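Local atomic coordinates of ferric vibriobactin ABC transporter, periplasmic ferric vibriobactin-binding protein (Vibrio cholerae, PDB entry 3R5T), a protein that binds the ferric siderophore vibriobactin in the periplasm of Vibrio cholerae and probably delivers it to an ABC transporter for uptake of iron. Residues A[115-120]-A[210-215]; A[183-188]-A[268-273]. One frame throughout, in Å; residues are numbered along the deposited sequence.

Contact 1 of 2, residues A[115-120]-A[210-215]; sequences LVDYSD and VHRDFL. With VBN ((4S,5R)-N-{3-[(2,3-dihydroxybenzoyl)amino]propyl}-2-(2,3-dihydroxyphenyl)-N-[3-({[(4S,5R)-2-(2,3-dihydroxyphenyl)-5-met hyl-4,5-dihydro-1,3-oxazol-4-yl]carbonyl}amino)propyl]-5-methyl-4,5-dihydro-1,3-oxazole-4-carboxamide), chain B; MOH (methanol), chain D.
R212 reaches from the second lobe to the carboxylates of D117 and D120. Its CB lies 3.8 Å from CB of D120, and the two side chains run side by side in the same direction. CD follows at 3.7 Å from OD1 of D120. The chain bends at chi3 (-75°), which sets NE facing D117 OD2, and NH2 beyond it donates to D117 OD2 at 2.8 Å. That bond is bent to 147° at the hydrogen and meets the syn side of OD2; the carboxylate and guanidinium planes stand 90° apart. NE adds only a weak bond to the same oxygen, while its salt bridge to OD1 of D120 is long at 3.9 Å.

D117 belongs to the loop leaving strand 113-116, and R212 precedes strand 214-217. These are edge strands of two different sheets, so the salt-bridge network spans the two lobes of this periplasmic binding protein on the rim of the vibriobactin cleft, consistent with the ligand-bound state. The other oxygen of D117, OD1, accepts from the backbone N of S119 in an Asx turn and from its OG at 2.7 Å. A water over the centre of the R212 guanidinium face donates to S119 OG and accepts from R212 N. Beyond R212, CB of D213 packs against the carbonyl O of S119, and the face of the F214 ring takes vibriobactin atom CAL, 3.6 Å from F214 CG.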
ATOM      1  N   LEU A 115      10.520 -11.978   5.934  1.00 18.74           N
ATOM      2  CA  LEU A 115       9.265 -12.124   5.201  1.00 17.80           C
ATOM      3  C   LEU A 115       8.148 -11.385   5.950  1.00 18.36           C
ATOM      4  O   LEU A 115       7.867 -11.681   7.121  1.00 17.36           O
ATOM      5  CB  LEU A 115       8.943 -13.615   5.084  1.00 16.33           C
ATOM      6  CG  LEU A 115       7.618 -14.061   4.479  1.00 15.33           C
ATOM      7  CD1 LEU A 115       7.512 -13.621   3.026  1.00 16.24           C
ATOM      8  CD2 LEU A 115       7.440 -15.564   4.606  1.00 15.83           C
ATOM      9  N   VAL A 116       7.521 -10.429   5.255  1.00 17.53           N
ATOM     10  CA  VAL A 116       6.473  -9.581   5.812  1.00 18.37           C
ATOM     11  C   VAL A 116       5.244  -9.627   4.912  1.00 15.74           C
ATOM     12  O   VAL A 116       5.338  -9.862   3.704  1.00 15.79           O
ATOM     13  CB  VAL A 116       6.951  -8.110   5.981  1.00 17.81           C
ATOM     14  CG1 VAL A 116       8.111  -8.047   6.972  1.00 18.00           C
ATOM     15  CG2 VAL A 116       7.352  -7.500   4.627  1.00 15.26           C
ATOM     16  N   ASP A 117       4.078  -9.436   5.511  1.00 17.60           N
ATOM     17  CA  ASP A 117       2.835  -9.387   4.761  1.00 18.40           C
ATOM     18  C   ASP A 117       2.280  -7.977   4.849  1.00 18.35           C
ATOM     19  O   ASP A 117       1.897  -7.516   5.933  1.00 18.12           O
ATOM     20  CB  ASP A 117       1.844 -10.400   5.325  1.00 16.94           C
ATOM     21  CG  ASP A 117       0.588 -10.529   4.475  1.00 17.36           C
ATOM     22  OD1 ASP A 117       0.432  -9.759   3.499  1.00 16.71           O
ATOM     23  OD2 ASP A 117      -0.234 -11.409   4.802  1.00 20.63           O
ATOM     24  N   TYR A 118       2.262  -7.276   3.724  1.00 16.77           N
ATOM     25  CA  TYR A 118       1.754  -5.917   3.692  1.00 16.25           C
ATOM     26  C   TYR A 118       0.252  -5.859   3.441  1.00 16.10           C
ATOM     27  O   TYR A 118      -0.341  -4.778   3.459  1.00 18.65           O
ATOM     28  CB  TYR A 118       2.489  -5.084   2.647  1.00 16.23           C
ATOM     29  CG  TYR A 118       2.425  -5.662   1.247  1.00 16.41           C
ATOM     30  CD1 TYR A 118       1.221  -5.731   0.548  1.00 15.66           C
ATOM     31  CD2 TYR A 118       3.577  -6.111   0.607  1.00 15.89           C
ATOM     32  CE1 TYR A 118       1.159  -6.248  -0.749  1.00 14.85           C
ATOM     33  CE2 TYR A 118       3.532  -6.628  -0.674  1.00 14.39           C
ATOM     34  CZ  TYR A 118       2.326  -6.697  -1.369  1.00 13.94           C
ATOM     35  OH  TYR A 118       2.311  -7.206  -2.660  1.00 12.20           O
ATOM     36  N   SER A 119      -0.364  -7.015   3.193  1.00 15.23           N
ATOM     37  CA  SER A 119      -1.748  -7.022   2.724  1.00 14.71           C
ATOM     38  C   SER A 119      -2.804  -6.797   3.806  1.00 16.21           C
ATOM     39  O   SER A 119      -3.954  -6.540   3.486  1.00 16.97           O
ATOM     40  CB  SER A 119      -2.054  -8.322   1.950  1.00 16.51           C
ATOM     41  OG  SER A 119      -2.161  -9.454   2.810  1.00 14.96           O
ATOM     42  N   ASP A 120      -2.426  -6.921   5.071  1.00 19.11           N
ATOM     43  CA  ASP A 120      -3.417  -6.805   6.144  1.00 22.84           C
ATOM     44  C   ASP A 120      -2.965  -5.886   7.256  1.00 22.39           C
ATOM     45  O   ASP A 120      -3.433  -5.989   8.397  1.00 23.52           O
ATOM     46  CB  ASP A 120      -3.760  -8.174   6.724  1.00 22.47           C
ATOM     47  CG  ASP A 120      -2.562  -8.871   7.350  1.00 21.31           C
ATOM     48  OD1 ASP A 120      -2.815  -9.890   8.038  1.00 21.71           O
ATOM     49  OD2 ASP A 120      -1.397  -8.433   7.166  1.00 20.95           O
ATOM     50  N   VAL A 210      -7.387 -16.787  -1.219  1.00 20.64           N
ATOM     51  CA  VAL A 210      -7.749 -15.856  -0.142  1.00 20.48           C
ATOM     52  C   VAL A 210      -6.880 -14.607  -0.202  1.00 19.14           C
ATOM     53  O   VAL A 210      -5.671 -14.694  -0.374  1.00 18.51           O
ATOM     54  CB  VAL A 210      -7.576 -16.512   1.236  1.00 21.88           C
ATOM     55  CG1 VAL A 210      -7.819 -15.500   2.359  1.00 24.23           C
ATOM     56  CG2 VAL A 210      -8.514 -17.723   1.357  1.00 21.79           C
ATOM     57  N   HIS A 211      -7.521 -13.447  -0.119  1.00 13.81           N
ATOM     58  CA  HIS A 211      -6.823 -12.173  -0.031  1.00 14.88           C
ATOM     59  C   HIS A 211      -7.332 -11.377   1.155  1.00 17.21           C
ATOM     60  O   HIS A 211      -8.542 -11.334   1.409  1.00 19.22           O
ATOM     61  CB  HIS A 211      -7.050 -11.342  -1.287  1.00 14.13           C
ATOM     62  CG  HIS A 211      -6.498 -11.955  -2.528  1.00 15.16           C
ATOM     63  ND1 HIS A 211      -5.170 -11.850  -2.886  1.00 15.10           N
ATOM     64  CD2 HIS A 211      -7.109 -12.640  -3.519  1.00 15.54           C
ATOM     65  CE1 HIS A 211      -4.991 -12.451  -4.053  1.00 15.87           C
ATOM     66  NE2 HIS A 211      -6.149 -12.945  -4.451  1.00 16.52           N
ATOM     67  N   ARG A 212      -6.411 -10.720   1.851  1.00 16.12           N
ATOM     68  CA  ARG A 212      -6.754  -9.963   3.050  1.00 15.65           C
ATOM     69  C   ARG A 212      -6.909  -8.467   2.776  1.00 14.59           C
ATOM     70  O   ARG A 212      -7.514  -7.750   3.589  1.00 15.99           O
ATOM     71  CB  ARG A 212      -5.703 -10.217   4.127  1.00 17.17           C
ATOM     72  CG  ARG A 212      -5.742 -11.654   4.626  1.00 19.67           C
ATOM     73  CD  ARG A 212      -4.594 -11.992   5.573  1.00 22.19           C
ATOM     74  NE  ARG A 212      -3.325 -12.151   4.866  1.00 23.00           N
ATOM     75  CZ  ARG A 212      -3.005 -13.211   4.129  1.00 22.25           C
ATOM     76  NH1 ARG A 212      -3.864 -14.210   3.986  1.00 21.95           N
ATOM     77  NH2 ARG A 212      -1.826 -13.274   3.533  1.00 21.61           N
ATOM     78  N   ASP A 213      -6.374  -8.005   1.646  1.00 14.55           N
ATOM     79  CA  ASP A 213      -6.384  -6.580   1.305  1.00 14.44           C
ATOM     80  C   ASP A 213      -7.652  -6.148   0.561  1.00 16.43           C
ATOM     81  O   ASP A 213      -8.420  -5.302   1.046  1.00 15.33           O
ATOM     82  CB  ASP A 213      -5.093  -6.165   0.540  1.00 15.67           C
ATOM     83  CG  ASP A 213      -4.824  -6.967  -0.755  1.00 15.01           C
ATOM     84  OD1 ASP A 213      -5.329  -8.093  -0.929  1.00 13.58           O
ATOM     85  OD2 ASP A 213      -4.055  -6.451  -1.594  1.00 14.76           O
ATOM     86  N   PHE A 214      -7.853  -6.736  -0.617  1.00 15.67           N
ATOM     87  CA  PHE A 214      -9.066  -6.506  -1.391  1.00 17.10           C
ATOM     88  C   PHE A 214      -9.729  -7.842  -1.652  1.00 16.14           C
ATOM     89  O   PHE A 214      -9.056  -8.809  -2.028  1.00 16.25           O
ATOM     90  CB  PHE A 214      -8.745  -5.850  -2.746  1.00 15.29           C
ATOM     91  CG  PHE A 214      -8.442  -4.368  -2.668  1.00 13.91           C
ATOM     92  CD1 PHE A 214      -9.298  -3.440  -3.234  1.00 13.30           C
ATOM     93  CD2 PHE A 214      -7.299  -3.915  -2.028  1.00 13.56           C
ATOM     94  CE1 PHE A 214      -9.007  -2.079  -3.168  1.00 13.61           C
ATOM     95  CE2 PHE A 214      -7.013  -2.553  -1.955  1.00 14.38           C
ATOM     96  CZ  PHE A 214      -7.883  -1.640  -2.516  1.00 15.68           C
ATOM     97  N   LEU A 215     -11.049  -7.888  -1.497  1.00 13.34           N
ATOM     98  CA  LEU A 215     -11.813  -9.078  -1.838  1.00 14.80           C
ATOM     99  C   LEU A 215     -11.980  -9.064  -3.350  1.00 15.65           C
ATOM    100  O   LEU A 215     -12.527  -8.099  -3.908  1.00 15.04           O
ATOM    101  CB  LEU A 215     -13.201  -9.064  -1.172  1.00 14.66           C
ATOM    102  CG  LEU A 215     -13.985 -10.376  -1.278  1.00 17.77           C
ATOM    103  CD1 LEU A 215     -13.306 -11.464  -0.479  1.00 20.43           C
ATOM    104  CD2 LEU A 215     -15.404 -10.203  -0.766  1.00 17.10           C
TER
HETATM  105  C   VBN B   1      -3.292  -8.320 -11.012  1.00 20.18           C
HETATM  106  N   VBN B   1      -1.606  -8.764  -9.173  1.00 17.13           N
HETATM  107  O   VBN B   1      -4.121  -8.998 -10.503  1.00 19.18           O
HETATM  108  CA  VBN B   1      -1.842  -8.353 -10.546  1.00 19.99           C
HETATM  109  CB  VBN B   1      -0.939  -9.376 -11.332  1.00 21.71           C
HETATM  110  CAB VBN B   1       1.029  -0.868 -11.054  1.00 20.62           C
HETATM  111  OAC VBN B   1      -7.524  -5.250  -9.218  1.00 20.17           O
HETATM  112  OAD VBN B   1       0.337  -5.024 -12.853  1.00 19.30           O
HETATM  113  OAF VBN B   1      -2.682  -6.414  -5.837  1.00 15.06           O
HETATM  114  OAG VBN B   1      -2.248 -10.866  -4.419  1.00 16.45           O
HETATM  115  OAH VBN B   1       0.023  -7.624  -6.520  1.00 14.35           O
HETATM  116  OAI VBN B   1      -3.722  -6.762  -8.262  1.00 16.62           O
HETATM  117  OAJ VBN B   1      -2.270  -9.289  -6.636  1.00 13.91           O
HETATM  118  OAK VBN B   1      -0.696  -6.024  -8.593  1.00 14.83           O
HETATM  119  CAL VBN B   1      -6.008  -4.775  -5.344  1.00 16.82           C
HETATM  120  CAM VBN B   1      -0.714 -13.086  -6.988  1.00 20.99           C
HETATM  121  CAN VBN B   1       3.033  -5.471  -6.865  1.00 14.64           C
HETATM  122  CAO VBN B   1      -4.692  -5.268  -5.049  1.00 15.82           C
HETATM  123  CAP VBN B   1      -1.208 -12.628  -5.733  1.00 18.90           C
HETATM  124  CAQ VBN B   1       2.150  -6.468  -6.335  1.00 13.51           C
HETATM  125  CAR VBN B   1      -6.584  -4.962  -6.653  1.00 18.33           C
HETATM  126  CAS VBN B   1      -0.764 -12.262  -8.121  1.00 19.79           C
HETATM  127  CAT VBN B   1       2.657  -4.697  -7.992  1.00 15.99           C
HETATM  128  CAU VBN B   1      -6.019  -6.837 -12.402  1.00 20.51           C
HETATM  129  CAV VBN B   1      -3.074  -5.805 -13.969  1.00 19.77           C
HETATM  130  CAW VBN B   1      -6.699  -7.200 -11.070  1.00 18.84           C
HETATM  131  CAX VBN B   1      -2.026  -4.789 -14.480  1.00 20.46           C
HETATM  132  CAY VBN B   1      -4.903  -7.781 -12.853  1.00 18.93           C
HETATM  133  CAZ VBN B   1      -2.557  -6.787 -12.904  1.00 18.41           C
HETATM  134  NBB VBN B   1      -5.985  -6.837  -9.849  1.00 15.34           N
HETATM  135  NBC VBN B   1      -1.628  -3.872 -13.414  1.00 20.29           N
HETATM  136  NBD VBN B   1      -0.336  -3.941 -10.135  1.00 18.28           N
HETATM  137  OBF VBN B   1       1.851  -3.103 -10.219  1.00 16.84           O
HETATM  138  CBG VBN B   1      -6.529  -5.833  -8.964  1.00 19.44           C
HETATM  139  CBH VBN B   1      -0.411  -4.115 -12.634  1.00 19.50           C
HETATM  140  CBJ VBN B   1      -1.504 -10.199  -9.235  1.00 18.37           C
HETATM  141  CBK VBN B   1      -3.957  -5.944  -6.066  1.00 15.62           C
HETATM  142  CBL VBN B   1      -1.758 -11.338  -5.622  1.00 16.86           C
HETATM  143  CBM VBN B   1       0.914  -6.655  -6.950  1.00 13.84           C
HETATM  144  CBN VBN B   1      -4.499  -6.128  -7.304  1.00 16.50           C
HETATM  145  CBO VBN B   1      -1.800 -10.564  -6.709  1.00 15.74           C
HETATM  146  CBP VBN B   1       0.557  -5.905  -8.038  1.00 14.65           C
HETATM  147  CBQ VBN B   1      -5.870  -5.611  -7.608  1.00 18.60           C
HETATM  148  CBR VBN B   1      -1.265 -11.029  -7.998  1.00 17.09           C
HETATM  149  CBS VBN B   1       1.453  -4.871  -8.565  1.00 15.58           C
HETATM  150  CBU VBN B   1       1.118  -2.365 -11.290  1.00 18.19           C
HETATM  151  CBW VBN B   1       1.041  -4.169  -9.827  1.00 17.56           C
HETATM  152  CBX VBN B   1      -0.239  -3.221 -11.412  1.00 18.78           C
HETATM  153  NBY VBN B   1      -3.592  -7.576 -12.229  1.00 20.43           N
HETATM  154  OG1 VBN B   1      -0.962 -10.600 -10.475  1.00 21.39           O
HETATM  155  CG2 VBN B   1       0.401  -8.895 -11.866  1.00 23.10           C
HETATM  156  C   MOH D   3       3.821 -10.194   8.632  1.00 15.88           C
HETATM  157  O   MOH D   3       4.127  -8.862   8.227  1.00 19.71           O
HETATM  158  O   HOH W   1      -3.720 -11.149   1.443  1.00 15.96           O

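Contact 2 of 2, residues A[183-188]-A[268-273]; sequences QSAHAQ and FRIDLF. With VBN ((4S,5R)-N-{3-[(2,3-dihydroxybenzoyl)amino]propyl}-2-(2,3-dihydroxyphenyl)-N-[3-({[(4S,5R)-2-(2,3-dihydroxyphenyl)-5-met hyl-4,5-dihydro-1,3-oxazol-4-yl]carbonyl}amino)propyl]-5-methyl-4,5-dihydro-1,3-oxazole-4-carboxamide), chain B.
The carbonyl O of F268 lies near the plane of the H186 ring at its edge, 2.9 Å from NE2; the hydrogen bond of NE2 is with the carbonyl O of S267, just before the segment. The side chain of F268 leaves in another direction, with CG anti to the backbone N (chi1 180°), and its CZ comes within 3.3 Å of vibriobactin atom NBD. R269 likewise turns from the 183-188 segment: NH1 donates a nearly straight bond (166°) to ligand oxygen OAF at 2.8 Å, and NE is held by T32. I270 points back and carries the apolar contact. Its CG1 sits over the centre of the H186 ring, 3.5 Å from the centroid and 3° off the normal, a CH-pi contact, while its CB touches A185 CB at 3.7 Å. D271 then serves as N-cap of helix 272-286, its OD2 taking a weak bond from F273 N and another from S274 N. The segment thus passes from the ligand cleft, against the first turn of helix 185-192 and beside I233 of strand 229-233, to the start of helix 272-286, where L272 and F273 pack on helices 137-155 and 31-39.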
ATOM      1  N   GLN A 183      -9.126  -4.466   6.966  1.00 20.22           N
ATOM      2  CA  GLN A 183      -7.737  -4.469   7.429  1.00 20.38           C
ATOM      3  C   GLN A 183      -6.755  -3.905   6.404  1.00 18.72           C
ATOM      4  O   GLN A 183      -5.558  -3.779   6.679  1.00 18.83           O
ATOM      5  CB  GLN A 183      -7.312  -5.887   7.817  1.00 24.86           C
ATOM      6  CG  GLN A 183      -8.156  -6.481   8.932  1.00 30.73           C
ATOM      7  CD  GLN A 183      -8.148  -7.993   8.937  1.00 38.14           C
ATOM      8  OE1 GLN A 183      -9.109  -8.630   9.383  1.00 42.94           O
ATOM      9  NE2 GLN A 183      -7.068  -8.581   8.436  1.00 39.54           N
ATOM     10  N   SER A 184      -7.244  -3.582   5.207  1.00 16.42           N
ATOM     11  CA  SER A 184      -6.354  -3.069   4.159  1.00 16.57           C
ATOM     12  C   SER A 184      -5.747  -1.725   4.529  1.00 15.92           C
ATOM     13  O   SER A 184      -6.359  -0.910   5.256  1.00 14.58           O
ATOM     14  CB  SER A 184      -7.098  -2.955   2.821  1.00 15.40           C
ATOM     15  OG  SER A 184      -8.051  -1.899   2.824  1.00 15.55           O
ATOM     16  N   ALA A 185      -4.544  -1.484   4.024  1.00 17.79           N
ATOM     17  CA  ALA A 185      -3.914  -0.185   4.224  1.00 14.54           C
ATOM     18  C   ALA A 185      -4.805   0.937   3.691  1.00 15.49           C
ATOM     19  O   ALA A 185      -4.868   2.021   4.285  1.00 15.13           O
ATOM     20  CB  ALA A 185      -2.537  -0.142   3.623  1.00 11.87           C
ATOM     21  N   HIS A 186      -5.521   0.664   2.605  1.00 13.78           N
ATOM     22  CA  HIS A 186      -6.404   1.659   2.011  1.00 15.01           C
ATOM     23  C   HIS A 186      -7.573   2.015   2.925  1.00 15.43           C
ATOM     24  O   HIS A 186      -7.860   3.184   3.135  1.00 15.20           O
ATOM     25  CB  HIS A 186      -6.973   1.133   0.689  1.00 14.86           C
ATOM     26  CG  HIS A 186      -5.969   0.994  -0.403  1.00 14.35           C
ATOM     27  ND1 HIS A 186      -5.105  -0.075  -0.484  1.00 15.92           N
ATOM     28  CD2 HIS A 186      -5.755   1.743  -1.509  1.00 15.99           C
ATOM     29  CE1 HIS A 186      -4.373   0.038  -1.585  1.00 13.96           C
ATOM     30  NE2 HIS A 186      -4.739   1.141  -2.217  1.00 15.51           N
ATOM     31  N   ALA A 187      -8.298   1.006   3.381  1.00 15.33           N
ATOM     32  CA  ALA A 187      -9.447   1.242   4.250  1.00 14.91           C
ATOM     33  C   ALA A 187      -9.020   1.964   5.520  1.00 15.09           C
ATOM     34  O   ALA A 187      -9.663   2.928   5.924  1.00 17.26           O
ATOM     35  CB  ALA A 187     -10.113  -0.068   4.608  1.00 15.57           C
ATOM     36  N   GLN A 188      -7.911   1.524   6.115  1.00 15.47           N
ATOM     37  CA  GLN A 188      -7.500   2.099   7.399  1.00 16.41           C
ATOM     38  C   GLN A 188      -7.035   3.546   7.236  1.00 16.37           C
ATOM     39  O   GLN A 188      -7.282   4.381   8.105  1.00 19.40           O
ATOM     40  CB  GLN A 188      -6.449   1.215   8.080  1.00 18.51           C
ATOM     41  CG  GLN A 188      -6.986  -0.201   8.386  1.00 19.84           C
ATOM     42  CD  GLN A 188      -6.160  -0.967   9.409  1.00 23.15           C
ATOM     43  OE1 GLN A 188      -6.133  -0.606  10.592  1.00 24.82           O
ATOM     44  NE2 GLN A 188      -5.500  -2.053   8.966  1.00 22.78           N
ATOM     45  N   PHE A 268      -2.477   2.982  -5.983  1.00 14.42           N
ATOM     46  CA  PHE A 268      -2.561   1.525  -6.069  1.00 13.82           C
ATOM     47  C   PHE A 268      -2.110   0.841  -4.760  1.00 14.80           C
ATOM     48  O   PHE A 268      -2.856   0.043  -4.189  1.00 15.45           O
ATOM     49  CB  PHE A 268      -1.810   0.961  -7.290  1.00 13.98           C
ATOM     50  CG  PHE A 268      -1.884  -0.523  -7.377  1.00 13.74           C
ATOM     51  CD1 PHE A 268      -3.097  -1.147  -7.663  1.00 13.92           C
ATOM     52  CD2 PHE A 268      -0.771  -1.295  -7.130  1.00 14.92           C
ATOM     53  CE1 PHE A 268      -3.203  -2.520  -7.712  1.00 14.49           C
ATOM     54  CE2 PHE A 268      -0.866  -2.681  -7.173  1.00 16.37           C
ATOM     55  CZ  PHE A 268      -2.091  -3.290  -7.463  1.00 17.22           C
ATOM     56  N   ARG A 269      -0.912   1.164  -4.290  1.00 15.77           N
ATOM     57  CA  ARG A 269      -0.434   0.673  -2.993  1.00 14.16           C
ATOM     58  C   ARG A 269      -0.263   1.859  -2.064  1.00 13.58           C
ATOM     59  O   ARG A 269       0.006   2.988  -2.528  1.00 13.19           O
ATOM     60  CB  ARG A 269       0.902  -0.054  -3.150  1.00 15.11           C
ATOM     61  CG  ARG A 269       0.826  -1.445  -3.775  1.00 16.45           C
ATOM     62  CD  ARG A 269       0.120  -2.439  -2.897  1.00 15.83           C
ATOM     63  NE  ARG A 269       0.477  -3.831  -3.191  1.00 16.50           N
ATOM     64  CZ  ARG A 269      -0.278  -4.684  -3.877  1.00 17.11           C
ATOM     65  NH1 ARG A 269      -1.461  -4.315  -4.360  1.00 15.57           N
ATOM     66  NH2 ARG A 269       0.139  -5.931  -4.065  1.00 17.47           N
ATOM     67  N   ILE A 270      -0.422   1.612  -0.762  1.00 15.12           N
ATOM     68  CA  ILE A 270      -0.335   2.665   0.247  1.00 14.41           C
ATOM     69  C   ILE A 270       1.006   2.671   0.963  1.00 14.30           C
ATOM     70  O   ILE A 270       1.406   1.689   1.592  1.00 15.07           O
ATOM     71  CB  ILE A 270      -1.424   2.508   1.316  1.00 15.18           C
ATOM     72  CG1 ILE A 270      -2.816   2.536   0.670  1.00 16.29           C
ATOM     73  CG2 ILE A 270      -1.248   3.596   2.379  1.00 16.60           C
ATOM     74  CD1 ILE A 270      -3.086   3.802  -0.091  1.00 16.80           C
ATOM     75  N   ASP A 271       1.722   3.774   0.834  1.00 12.68           N
ATOM     76  CA  ASP A 271       2.909   4.012   1.636  1.00 13.73           C
ATOM     77  C   ASP A 271       2.803   5.471   2.087  1.00 15.28           C
ATOM     78  O   ASP A 271       1.840   6.154   1.750  1.00 14.47           O
ATOM     79  CB  ASP A 271       4.178   3.702   0.820  1.00 14.41           C
ATOM     80  CG  ASP A 271       4.177   4.387  -0.507  1.00 13.77           C
ATOM     81  OD1 ASP A 271       4.278   3.696  -1.543  1.00 15.60           O
ATOM     82  OD2 ASP A 271       4.087   5.635  -0.510  1.00 13.01           O
ATOM     83  N   LEU A 272       3.769   5.957   2.847  1.00 13.95           N
ATOM     84  CA  LEU A 272       3.725   7.335   3.325  1.00 14.49           C
ATOM     85  C   LEU A 272       3.503   8.318   2.176  1.00 14.74           C
ATOM     86  O   LEU A 272       2.730   9.270   2.301  1.00 15.15           O
ATOM     87  CB  LEU A 272       5.029   7.679   4.022  1.00 14.31           C
ATOM     88  CG  LEU A 272       5.178   9.152   4.399  1.00 16.20           C
ATOM     89  CD1 LEU A 272       4.110   9.630   5.394  1.00 16.50           C
ATOM     90  CD2 LEU A 272       6.592   9.391   4.951  1.00 17.33           C
ATOM     91  N   PHE A 273       4.164   8.067   1.046  1.00 13.55           N
ATOM     92  CA  PHE A 273       4.126   9.004  -0.058  1.00 14.86           C
ATOM     93  C   PHE A 273       2.789   9.011  -0.771  1.00 14.40           C
ATOM     94  O   PHE A 273       2.215  10.083  -1.013  1.00 15.57           O
ATOM     95  CB  PHE A 273       5.312   8.725  -0.979  1.00 15.22           C
ATOM     96  CG  PHE A 273       6.601   8.648  -0.218  1.00 17.31           C
ATOM     97  CD1 PHE A 273       7.174   7.428   0.098  1.00 17.19           C
ATOM     98  CD2 PHE A 273       7.182   9.806   0.268  1.00 18.24           C
ATOM     99  CE1 PHE A 273       8.351   7.379   0.845  1.00 17.83           C
ATOM    100  CE2 PHE A 273       8.352   9.759   1.009  1.00 19.00           C
ATOM    101  CZ  PHE A 273       8.934   8.548   1.297  1.00 19.19           C
TER
HETATM  102  C   VBN B   1      -3.292  -8.320 -11.012  1.00 20.18           C
HETATM  103  N   VBN B   1      -1.606  -8.764  -9.173  1.00 17.13           N
HETATM  104  O   VBN B   1      -4.121  -8.998 -10.503  1.00 19.18           O
HETATM  105  CA  VBN B   1      -1.842  -8.353 -10.546  1.00 19.99           C
HETATM  106  CB  VBN B   1      -0.939  -9.376 -11.332  1.00 21.71           C
HETATM  107  CAB VBN B   1       1.029  -0.868 -11.054  1.00 20.62           C
HETATM  108  OAC VBN B   1      -7.524  -5.250  -9.218  1.00 20.17           O
HETATM  109  OAD VBN B   1       0.337  -5.024 -12.853  1.00 19.30           O
HETATM  110  OAF VBN B   1      -2.682  -6.414  -5.837  1.00 15.06           O
HETATM  111  OAG VBN B   1      -2.248 -10.866  -4.419  1.00 16.45           O
HETATM  112  OAH VBN B   1       0.023  -7.624  -6.520  1.00 14.35           O
HETATM  113  OAI VBN B   1      -3.722  -6.762  -8.262  1.00 16.62           O
HETATM  114  OAJ VBN B   1      -2.270  -9.289  -6.636  1.00 13.91           O
HETATM  115  OAK VBN B   1      -0.696  -6.024  -8.593  1.00 14.83           O
HETATM  116  CAL VBN B   1      -6.008  -4.775  -5.344  1.00 16.82           C
HETATM  117  CAM VBN B   1      -0.714 -13.086  -6.988  1.00 20.99           C
HETATM  118  CAN VBN B   1       3.033  -5.471  -6.865  1.00 14.64           C
HETATM  119  CAO VBN B   1      -4.692  -5.268  -5.049  1.00 15.82           C
HETATM  120  CAP VBN B   1      -1.208 -12.628  -5.733  1.00 18.90           C
HETATM  121  CAQ VBN B   1       2.150  -6.468  -6.335  1.00 13.51           C
HETATM  122  CAR VBN B   1      -6.584  -4.962  -6.653  1.00 18.33           C
HETATM  123  CAS VBN B   1      -0.764 -12.262  -8.121  1.00 19.79           C
HETATM  124  CAT VBN B   1       2.657  -4.697  -7.992  1.00 15.99           C
HETATM  125  CAU VBN B   1      -6.019  -6.837 -12.402  1.00 20.51           C
HETATM  126  CAV VBN B   1      -3.074  -5.805 -13.969  1.00 19.77           C
HETATM  127  CAW VBN B   1      -6.699  -7.200 -11.070  1.00 18.84           C
HETATM  128  CAX VBN B   1      -2.026  -4.789 -14.480  1.00 20.46           C
HETATM  129  CAY VBN B   1      -4.903  -7.781 -12.853  1.00 18.93           C
HETATM  130  CAZ VBN B   1      -2.557  -6.787 -12.904  1.00 18.41           C
HETATM  131  NBB VBN B   1      -5.985  -6.837  -9.849  1.00 15.34           N
HETATM  132  NBC VBN B   1      -1.628  -3.872 -13.414  1.00 20.29           N
HETATM  133  NBD VBN B   1      -0.336  -3.941 -10.135  1.00 18.28           N
HETATM  134  OBF VBN B   1       1.851  -3.103 -10.219  1.00 16.84           O
HETATM  135  CBG VBN B   1      -6.529  -5.833  -8.964  1.00 19.44           C
HETATM  136  CBH VBN B   1      -0.411  -4.115 -12.634  1.00 19.50           C
HETATM  137  CBJ VBN B   1      -1.504 -10.199  -9.235  1.00 18.37           C
HETATM  138  CBK VBN B   1      -3.957  -5.944  -6.066  1.00 15.62           C
HETATM  139  CBL VBN B   1      -1.758 -11.338  -5.622  1.00 16.86           C
HETATM  140  CBM VBN B   1       0.914  -6.655  -6.950  1.00 13.84           C
HETATM  141  CBN VBN B   1      -4.499  -6.128  -7.304  1.00 16.50           C
HETATM  142  CBO VBN B   1      -1.800 -10.564  -6.709  1.00 15.74           C
HETATM  143  CBP VBN B   1       0.557  -5.905  -8.038  1.00 14.65           C
HETATM  144  CBQ VBN B   1      -5.870  -5.611  -7.608  1.00 18.60           C
HETATM  145  CBR VBN B   1      -1.265 -11.029  -7.998  1.00 17.09           C
HETATM  146  CBS VBN B   1       1.453  -4.871  -8.565  1.00 15.58           C
HETATM  147  CBU VBN B   1       1.118  -2.365 -11.290  1.00 18.19           C
HETATM  148  CBW VBN B   1       1.041  -4.169  -9.827  1.00 17.56           C
HETATM  149  CBX VBN B   1      -0.239  -3.221 -11.412  1.00 18.78           C
HETATM  150  NBY VBN B   1      -3.592  -7.576 -12.229  1.00 20.43           N
HETATM  151  OG1 VBN B   1      -0.962 -10.600 -10.475  1.00 21.39           O
HETATM  152  CG2 VBN B   1       0.401  -8.895 -11.866  1.00 23.10           C

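Overall arrangement
Both contacts border the vibriobactin cleft, but at different depths. Contact 1 is partly buried, its centre about 10 Å from the centre of the chain, and is made by charged groups with a bridging water; the centre of contact 2 is about 4 Å from it, and this contact is buried and relies on apolar and CH-pi packing. The centres of the two contacts are about 11 Å apart. They share no segment, yet helix 185-192 and strand 214-217 follow each other in the chain, and the rings of F214 and H186 meet edge-to-face. A probable hydrogen bond of 2.9 Å between Y118 OH and R269 NH2 joins them beside the ligand, and D213 O packs on S184 CB.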